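Local coordinates for chitin-binding domain 3 protein (Micromonospora aurantiaca ATCC 27029, PDB 5OPF), which probably acts as a copper-dependent lytic polysaccharide monooxygenase, using its bound copper ion to cleave chains of insoluble polysaccharides such as cellulose or chitin by oxidation, at residues L51-V56 / Q61-D66; M45-G50 / S77-A82; Y12-R17 / P32-A37. One frame throughout, in Å; residues are numbered along the deposited sequence.

Contact 1. Residues L51-V56 / Q61-D66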
# COMPACT_ATOMS: atom_id res chain seq x y z
N LEU A 51 -9.04 0.25 -1.63
CA LEU A 51 -8.52 1.25 -0.69
C LEU A 51 -8.34 2.59 -1.41
O LEU A 51 -7.23 3.05 -1.71
CB LEU A 51 -7.24 0.75 -0.03
CG LEU A 51 -7.00 1.26 1.40
CD1 LEU A 51 -5.81 0.52 1.99
CD2 LEU A 51 -6.82 2.76 1.47
N PHE A 52 -9.49 3.24 -1.66
CA PHE A 52 -9.52 4.47 -2.43
C PHE A 52 -10.33 5.56 -1.73
O PHE A 52 -11.22 5.29 -0.91
CB PHE A 52 -10.04 4.26 -3.87
CG PHE A 52 -11.46 3.77 -3.96
CD1 PHE A 52 -12.53 4.63 -3.82
CD2 PHE A 52 -11.72 2.43 -4.20
CE1 PHE A 52 -13.83 4.17 -3.92
CE2 PHE A 52 -13.02 1.96 -4.29
CZ PHE A 52 -14.06 2.83 -4.15
N ARG A 53 -10.02 6.79 -2.14
CA ARG A 53 -10.85 7.97 -1.95
C ARG A 53 -11.34 8.42 -3.33
O ARG A 53 -10.81 7.99 -4.36
CB ARG A 53 -10.07 9.12 -1.33
CG ARG A 53 -9.48 8.83 0.06
CD ARG A 53 -8.88 10.09 0.69
NE ARG A 53 -9.92 11.00 1.12
CZ ARG A 53 -10.57 10.91 2.28
NH1 ARG A 53 -10.26 9.98 3.18
NH2 ARG A 53 -11.54 11.78 2.55
N GLU A 54 -12.36 9.28 -3.32
CA GLU A 54 -12.83 9.93 -4.54
C GLU A 54 -12.91 11.43 -4.31
O GLU A 54 -13.15 11.88 -3.19
CB GLU A 54 -14.18 9.36 -5.01
CG GLU A 54 -14.02 7.93 -5.50
CD GLU A 54 -15.28 7.26 -5.98
OE1 GLU A 54 -16.35 7.91 -5.98
OE2 GLU A 54 -15.19 6.07 -6.38
N GLY A 55 -12.66 12.20 -5.36
CA GLY A 55 -12.78 13.64 -5.30
C GLY A 55 -11.62 14.38 -4.67
O GLY A 55 -11.76 15.55 -4.33
N VAL A 56 -10.46 13.73 -4.51
CA VAL A 56 -9.31 14.39 -3.89
C VAL A 56 -8.75 15.51 -4.75
O VAL A 56 -8.08 16.41 -4.23
CB VAL A 56 -8.26 13.30 -3.56
CG1 VAL A 56 -6.94 13.92 -3.10
CG2 VAL A 56 -8.81 12.35 -2.50
N GLN A 61 -2.05 15.19 0.05
CA GLN A 61 -1.61 15.53 1.40
C GLN A 61 -2.68 16.31 2.15
O GLN A 61 -2.78 16.18 3.38
CB GLN A 61 -0.29 16.30 1.35
CG GLN A 61 0.29 16.53 2.72
CD GLN A 61 1.64 17.19 2.67
OE1 GLN A 61 2.09 17.66 1.63
NE2 GLN A 61 2.30 17.25 3.82
N GLY A 62 -3.49 17.09 1.45
CA GLY A 62 -4.56 17.80 2.12
C GLY A 62 -5.64 16.86 2.63
O GLY A 62 -6.24 17.10 3.68
N ALA A 63 -5.88 15.77 1.91
CA ALA A 63 -6.94 14.83 2.26
C ALA A 63 -6.52 13.79 3.28
O ALA A 63 -7.39 13.12 3.86
CB ALA A 63 -7.43 14.12 1.00
N ILE A 64 -5.22 13.63 3.52
CA ILE A 64 -4.72 12.49 4.29
C ILE A 64 -3.81 12.98 5.41
O ILE A 64 -2.62 13.23 5.18
CB ILE A 64 -4.01 11.50 3.37
CG1 ILE A 64 -5.05 10.93 2.40
CG2 ILE A 64 -3.34 10.38 4.18
CD1 ILE A 64 -4.46 10.10 1.34
N PRO A 65 -4.32 13.15 6.62
CA PRO A 65 -3.47 13.62 7.72
C PRO A 65 -2.37 12.63 8.07
O PRO A 65 -2.51 11.42 7.88
CB PRO A 65 -4.45 13.76 8.89
CG PRO A 65 -5.79 13.94 8.27
CD PRO A 65 -5.74 13.09 7.03
N ASP A 66 -1.29 13.16 8.63
CA ASP A 66 -0.23 12.32 9.16
C ASP A 66 -0.83 11.30 10.13
O ASP A 66 -1.74 11.61 10.90
CB ASP A 66 0.82 13.16 9.91
CG ASP A 66 1.76 13.92 8.98
OD1 ASP A 66 1.74 13.70 7.75
OD2 ASP A 66 2.53 14.75 9.51
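R53 holds CG anti to its carbonyl carbon (chi1 -60°) and bends at chi3 (73°), which carries CD and NE across to A63 and I64; V56, with CG1 anti to the backbone N (chi1 171°), turns both of its methyls to the same alanine. The contact belongs to the long, partly helical region that joins strands 2-6 and 97-104 of the beta-sandwich core found in lytic polysaccharide monooxygenases. Here strand 52-54, paired antiparallel with strand 183-192, meets the end of the short helix 60-63. The alanine methyl is the shared surface: A63 CB lies 4.0 Å from R53 NE and 4.1 Å from V56 CG1, with V56 CG2 hardly farther, so it sits against a methyl pair and a guanidinium arm at once. I64, the first residue past the helix, turns its CG1 methylene to the arm, 4.3 Å from R53 CD. No hydrogen bond crosses between the segments, and the spacing is that of ordinary van der Waals packing. The polar end of R53 finds its main partner elsewhere: NH1 bonds to the carbonyl of G72, which helps to hold the far end of the bent chain. V56 and I64 both also rest on Y186 of strand 183-192, and this floors the apolar side. F52, on the same strand, meets the rings of H1 and Y185, two members of the copper site, while the R53 side chain stays about 12 Å from the metal. Over the flat guanidinium the helix end contributes one polar atom: A63 O stands 4.1 Å above the plane of R53, over its centre, where it faces the charged group without being hydrogen-bonded to it.

Contact 2. Residues M45-G50 / S77-A82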
# COMPACT_ATOMS: atom_id res chain seq x y z
N MET A 45 -9.37 -6.61 4.45
CA MET A 45 -8.67 -7.64 3.70
C MET A 45 -9.53 -8.21 2.58
O MET A 45 -9.04 -8.36 1.45
CB MET A 45 -8.17 -8.75 4.64
CG MET A 45 -6.81 -8.46 5.27
SD MET A 45 -6.71 -6.99 6.31
CE MET A 45 -7.85 -7.46 7.62
N TRP A 46 -10.79 -8.56 2.84
CA TRP A 46 -11.60 -9.09 1.75
C TRP A 46 -11.70 -8.08 0.62
O TRP A 46 -11.69 -8.46 -0.56
CB TRP A 46 -13.01 -9.47 2.23
CG TRP A 46 -13.05 -10.50 3.31
CD1 TRP A 46 -13.76 -10.42 4.47
CD2 TRP A 46 -12.36 -11.77 3.34
NE1 TRP A 46 -13.57 -11.55 5.23
CE2 TRP A 46 -12.71 -12.39 4.56
CE3 TRP A 46 -11.49 -12.43 2.47
CZ2 TRP A 46 -12.23 -13.64 4.93
CZ3 TRP A 46 -11.00 -13.68 2.85
CH2 TRP A 46 -11.37 -14.26 4.07
N ASN A 47 -11.78 -6.79 0.96
CA ASN A 47 -11.81 -5.69 -0.01
C ASN A 47 -10.44 -5.04 -0.14
O ASN A 47 -10.32 -3.81 -0.22
CB ASN A 47 -12.89 -4.68 0.37
CG ASN A 47 -14.26 -5.31 0.43
OD1 ASN A 47 -14.75 -5.68 1.49
ND2 ASN A 47 -14.85 -5.52 -0.74
N TRP A 48 -9.40 -5.86 -0.21
CA TRP A 48 -8.04 -5.37 -0.42
C TRP A 48 -7.92 -4.52 -1.68
O TRP A 48 -7.00 -3.69 -1.76
CB TRP A 48 -7.04 -6.55 -0.47
CG TRP A 48 -7.28 -7.53 -1.60
CD1 TRP A 48 -7.96 -8.71 -1.53
CD2 TRP A 48 -6.88 -7.39 -2.98
NE1 TRP A 48 -7.99 -9.33 -2.76
CE2 TRP A 48 -7.34 -8.53 -3.66
CE3 TRP A 48 -6.16 -6.43 -3.69
CZ2 TRP A 48 -7.11 -8.73 -5.03
CZ3 TRP A 48 -5.94 -6.63 -5.04
CH2 TRP A 48 -6.40 -7.76 -5.69
N ASN A 49 -8.81 -4.70 -2.64
CA ASN A 49 -8.75 -4.02 -3.93
C ASN A 49 -9.41 -2.64 -3.91
O ASN A 49 -9.42 -1.97 -4.96
CB ASN A 49 -9.39 -4.90 -5.02
CG ASN A 49 -10.90 -5.01 -4.88
OD1 ASN A 49 -11.50 -4.46 -3.97
ND2 ASN A 49 -11.51 -5.71 -5.82
N GLY A 50 -9.93 -2.20 -2.77
CA GLY A 50 -10.80 -1.03 -2.74
C GLY A 50 -10.36 0.10 -1.83
O GLY A 50 -11.19 0.86 -1.33
N SER A 77 -15.58 5.17 5.69
CA SER A 77 -16.15 5.01 7.01
C SER A 77 -15.24 4.20 7.92
O SER A 77 -15.70 3.50 8.82
CB SER A 77 -17.54 4.39 6.96
OG SER A 77 -18.41 5.18 6.17
N GLY A 78 -13.93 4.30 7.70
CA GLY A 78 -12.97 3.68 8.59
C GLY A 78 -12.66 2.22 8.33
O GLY A 78 -12.01 1.59 9.16
N ARG A 79 -13.06 1.68 7.17
CA ARG A 79 -12.85 0.27 6.88
C ARG A 79 -11.40 -0.16 7.09
O ARG A 79 -11.15 -1.28 7.55
CB ARG A 79 -13.29 -0.02 5.44
CG ARG A 79 -12.93 -1.41 4.94
CD ARG A 79 -13.60 -1.72 3.62
NE ARG A 79 -15.01 -2.04 3.85
CZ ARG A 79 -15.89 -2.37 2.92
NH1 ARG A 79 -15.53 -2.41 1.64
NH2 ARG A 79 -17.13 -2.67 3.26
N TYR A 80 -10.45 0.69 6.71
CA TYR A 80 -9.03 0.35 6.70
C TYR A 80 -8.24 0.96 7.86
O TYR A 80 -7.00 0.94 7.84
CB TYR A 80 -8.40 0.76 5.35
CG TYR A 80 -9.10 0.16 4.14
CD1 TYR A 80 -8.75 -1.10 3.67
CD2 TYR A 80 -10.10 0.85 3.48
CE1 TYR A 80 -9.39 -1.66 2.57
CE2 TYR A 80 -10.74 0.31 2.38
CZ TYR A 80 -10.39 -0.96 1.93
OH TYR A 80 -11.04 -1.49 0.84
N ASN A 81 -8.93 1.45 8.90
CA ASN A 81 -8.26 2.17 9.99
C ASN A 81 -7.18 1.33 10.67
O ASN A 81 -6.17 1.88 11.13
CB ASN A 81 -9.28 2.62 11.03
CG ASN A 81 -10.12 3.79 10.57
OD1 ASN A 81 -10.00 4.25 9.45
ND2 ASN A 81 -10.99 4.26 11.45
N ALA A 82 -7.39 0.02 10.80
CA ALA A 82 -6.41 -0.82 11.48
C ALA A 82 -5.08 -0.91 10.74
O ALA A 82 -4.08 -1.34 11.34
CB ALA A 82 -6.97 -2.22 11.72
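The Y80 hydroxyl and the backbone carbonyl of N47 make the tight centre of this contact. Y80 OH donates to N47 O at 2.7 Å, and the carbonyl oxygen lies at the ring edge, in the ring plane. The hydroxyl sits 26° out of the carbonyl plane; G50 N, which closes the type I beta turn from N47 to G50, reaches N47 O from the opposite face at 3.0 Å. Two donors thus grip one acceptor, and the tyrosine ties down the turn just past helix 43-46. The hydroxyl also packs against the turn's last residue, Y80 OH lying 3.2 Å from G50 C. G50 itself is about 7 Å from the copper ion. One face of the Y80 ring is taken by its own neighbour: R79 has CG anti to the backbone N (chi1 171°), and this places R79 CG 3.7 Å above the ring, over its centre. A phenylalanine here, without the hydroxyl, would probably leave N47 O with its G50 donor on one face and no tyrosine holding the turn from the other. The partly exposed side is looser. There the chain of R79 bends at chi3, and its guanidinium meets the N47 amide, the two planes 15° apart although the side chains cross at about a right angle. N47 CB is 3.7 Å from R79 NH1. Around the contact, Y80 leans on A44 of helix 43-46 and on L51, which leads into strand 52-54. M45 packs on helices 10-18 and 32-40, A82 rests on helix 32-40, and the backbone of N49 pairs with G2 of the N-terminal strand 2-6.

Contact 3. Residues Y12-R17 / P32-A37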
# COMPACT_ATOMS: atom_id res chain seq x y z
N TYR A 12 -3.14 -6.40 1.27
CA TYR A 12 -2.93 -7.53 0.38
C TYR A 12 -2.12 -8.63 1.06
O TYR A 12 -2.42 -9.82 0.89
CB TYR A 12 -2.26 -7.08 -0.92
CG TYR A 12 -2.26 -8.15 -1.99
CD1 TYR A 12 -3.43 -8.44 -2.68
CD2 TYR A 12 -1.14 -8.88 -2.31
CE1 TYR A 12 -3.47 -9.40 -3.65
CE2 TYR A 12 -1.17 -9.87 -3.29
CZ TYR A 12 -2.35 -10.12 -3.95
OH TYR A 12 -2.43 -11.09 -4.94
N SER A 13 -1.11 -8.24 1.83
CA SER A 13 -0.27 -9.19 2.55
C SER A 13 -1.09 -9.96 3.59
O SER A 13 -0.99 -11.18 3.69
CB SER A 13 0.89 -8.43 3.21
OG SER A 13 1.74 -9.31 3.89
N CYS A 14 -1.89 -9.26 4.40
CA CYS A 14 -2.72 -9.95 5.38
C CYS A 14 -3.74 -10.87 4.70
O CYS A 14 -4.04 -11.96 5.21
CB CYS A 14 -3.43 -8.97 6.31
SG CYS A 14 -2.41 -8.06 7.49
N TRP A 15 -4.27 -10.45 3.55
CA TRP A 15 -5.23 -11.27 2.81
C TRP A 15 -4.55 -12.49 2.20
O TRP A 15 -5.04 -13.62 2.33
CB TRP A 15 -5.90 -10.43 1.72
CG TRP A 15 -6.79 -11.24 0.83
CD1 TRP A 15 -8.05 -11.67 1.10
CD2 TRP A 15 -6.47 -11.72 -0.48
NE1 TRP A 15 -8.55 -12.39 0.04
CE2 TRP A 15 -7.59 -12.44 -0.94
CE3 TRP A 15 -5.35 -11.61 -1.30
CZ2 TRP A 15 -7.62 -13.04 -2.20
CZ3 TRP A 15 -5.37 -12.21 -2.54
CH2 TRP A 15 -6.50 -12.93 -2.98
N GLN A 16 -3.42 -12.29 1.53
CA GLN A 16 -2.74 -13.40 0.89
C GLN A 16 -2.29 -14.43 1.91
O GLN A 16 -2.46 -15.64 1.72
CB GLN A 16 -1.53 -12.83 0.14
CG GLN A 16 -0.91 -13.68 -0.93
CD GLN A 16 0.07 -12.86 -1.76
OE1 GLN A 16 0.73 -11.94 -1.25
NE2 GLN A 16 0.15 -13.15 -3.05
N ARG A 17 -1.69 -13.97 3.02
CA ARG A 17 -1.07 -14.92 3.94
C ARG A 17 -2.07 -15.57 4.89
O ARG A 17 -1.85 -16.71 5.29
CB ARG A 17 0.06 -14.25 4.70
CG ARG A 17 1.25 -13.95 3.79
CD ARG A 17 2.44 -13.26 4.46
NE ARG A 17 2.08 -11.95 5.01
CZ ARG A 17 1.82 -11.71 6.30
NH1 ARG A 17 1.95 -12.66 7.21
NH2 ARG A 17 1.48 -10.50 6.68
N PRO A 32 0.87 -10.28 14.94
CA PRO A 32 -0.05 -9.43 15.72
C PRO A 32 -0.68 -8.31 14.91
O PRO A 32 -1.82 -7.93 15.19
CB PRO A 32 0.84 -8.90 16.85
CG PRO A 32 1.89 -9.96 17.02
CD PRO A 32 2.16 -10.48 15.64
N MET A 33 0.04 -7.76 13.93
CA MET A 33 -0.55 -6.67 13.15
C MET A 33 -1.67 -7.17 12.25
O MET A 33 -2.71 -6.51 12.13
CB MET A 33 0.51 -5.92 12.36
CG MET A 33 1.47 -5.08 13.19
SD MET A 33 0.66 -3.79 14.21
CE MET A 33 0.50 -4.65 15.78
N CYS A 34 -1.50 -8.32 11.58
CA CYS A 34 -2.63 -8.85 10.83
C CYS A 34 -3.77 -9.28 11.76
O CYS A 34 -4.95 -9.13 11.41
CB CYS A 34 -2.25 -9.98 9.88
SG CYS A 34 -1.28 -9.47 8.44
N TRP A 35 -3.45 -9.81 12.95
CA TRP A 35 -4.50 -10.20 13.88
C TRP A 35 -5.37 -9.00 14.28
O TRP A 35 -6.60 -9.07 14.22
CB TRP A 35 -3.90 -10.88 15.11
CG TRP A 35 -4.92 -11.37 16.13
CD1 TRP A 35 -5.11 -10.88 17.38
CD2 TRP A 35 -5.86 -12.46 15.98
NE1 TRP A 35 -6.10 -11.59 18.03
CE2 TRP A 35 -6.58 -12.56 17.19
CE3 TRP A 35 -6.17 -13.35 14.94
CZ2 TRP A 35 -7.58 -13.51 17.38
CZ3 TRP A 35 -7.16 -14.30 15.14
CH2 TRP A 35 -7.86 -14.37 16.35
N GLN A 36 -4.74 -7.89 14.69
CA GLN A 36 -5.56 -6.75 15.09
C GLN A 36 -6.36 -6.20 13.91
O GLN A 36 -7.48 -5.71 14.09
CB GLN A 36 -4.73 -5.66 15.78
CG GLN A 36 -3.59 -5.04 14.98
CD GLN A 36 -3.97 -3.83 14.14
OE1 GLN A 36 -4.64 -2.91 14.63
NE2 GLN A 36 -3.52 -3.80 12.90
N ALA A 37 -5.83 -6.32 12.70
CA ALA A 37 -6.57 -5.87 11.53
C ALA A 37 -7.77 -6.78 11.26
O ALA A 37 -8.89 -6.30 11.08
CB ALA A 37 -5.65 -5.80 10.30
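The covalent link comes first: C14 and C34 are joined by a disulfide, SG to SG 2.0 Å, that bridges helix 10-18 and helix 32-40. In both cysteines SG lies anti to the carbonyl carbon (chi1 -70° in each), and the bridge closes with chi3 -90°, a left-handed and relaxed value. The helices come close here, with C14 CA and C34 CA 5.6 Å apart. Both cysteines are buried; C14 backs onto M45 of helix 43-46 and C34 onto M27 of helix 27-30.

The polar group lies on the exposed side. R17 grips the hydroxyl of S13, one turn earlier, side-on and in the guanidinium plane: R17 NE to S13 OG is 2.9 Å, the straighter bond at 155°, and R17 NH2 to S13 OG is 3.0 Å. Its NH1 forms a salt bridge with D31, whose other carboxylate oxygen accepts the C34 backbone N-H near the start of helix 32-40. Held this way, R17 NH2 comes obliquely to 3.4 Å from C34 SG. On the second helix, Q36 NE2 meets M33 O at 2.9 Å on a lone pair of that carbonyl; the same oxygen also accepts the helical bond from A37 N, and Q36 reaches A82 and T85 as well.

The chemistry therefore supplies a covalent, buried tie between the helices, and beside it an ionic one from R17 to D31 just before helix 32-40; the first is consistent with a protein working in an oxidising, extracellular setting, and the nearby D31 carboxylate probably balances the charge of R17.

How the contacts relate
From the N terminus, strand 2-6 leads into helix 10-18, and contact 3 closes the first loop when residues 32-37 return to it. The chain runs on through helix 32-40 to helix 43-46, where contact 2 opens. Contact 1 opens next on strand 52-54 and shuts at 61-66, wholly within the span that contact 2 closes at 77-82; nothing crosses, and contact 3 stands in series before both. Contacts 2 and 3 touch: W48 packs on Y12 and W15. Contacts 1 and 2 meet where L51 N lies 3.6 Å from Y80 OH. Contact 3 joins two helices, contact 2 the turns after helices 43-46 and 75-78, contact 1 helix 60-63 and strand 52-54, which pairs with 183-192.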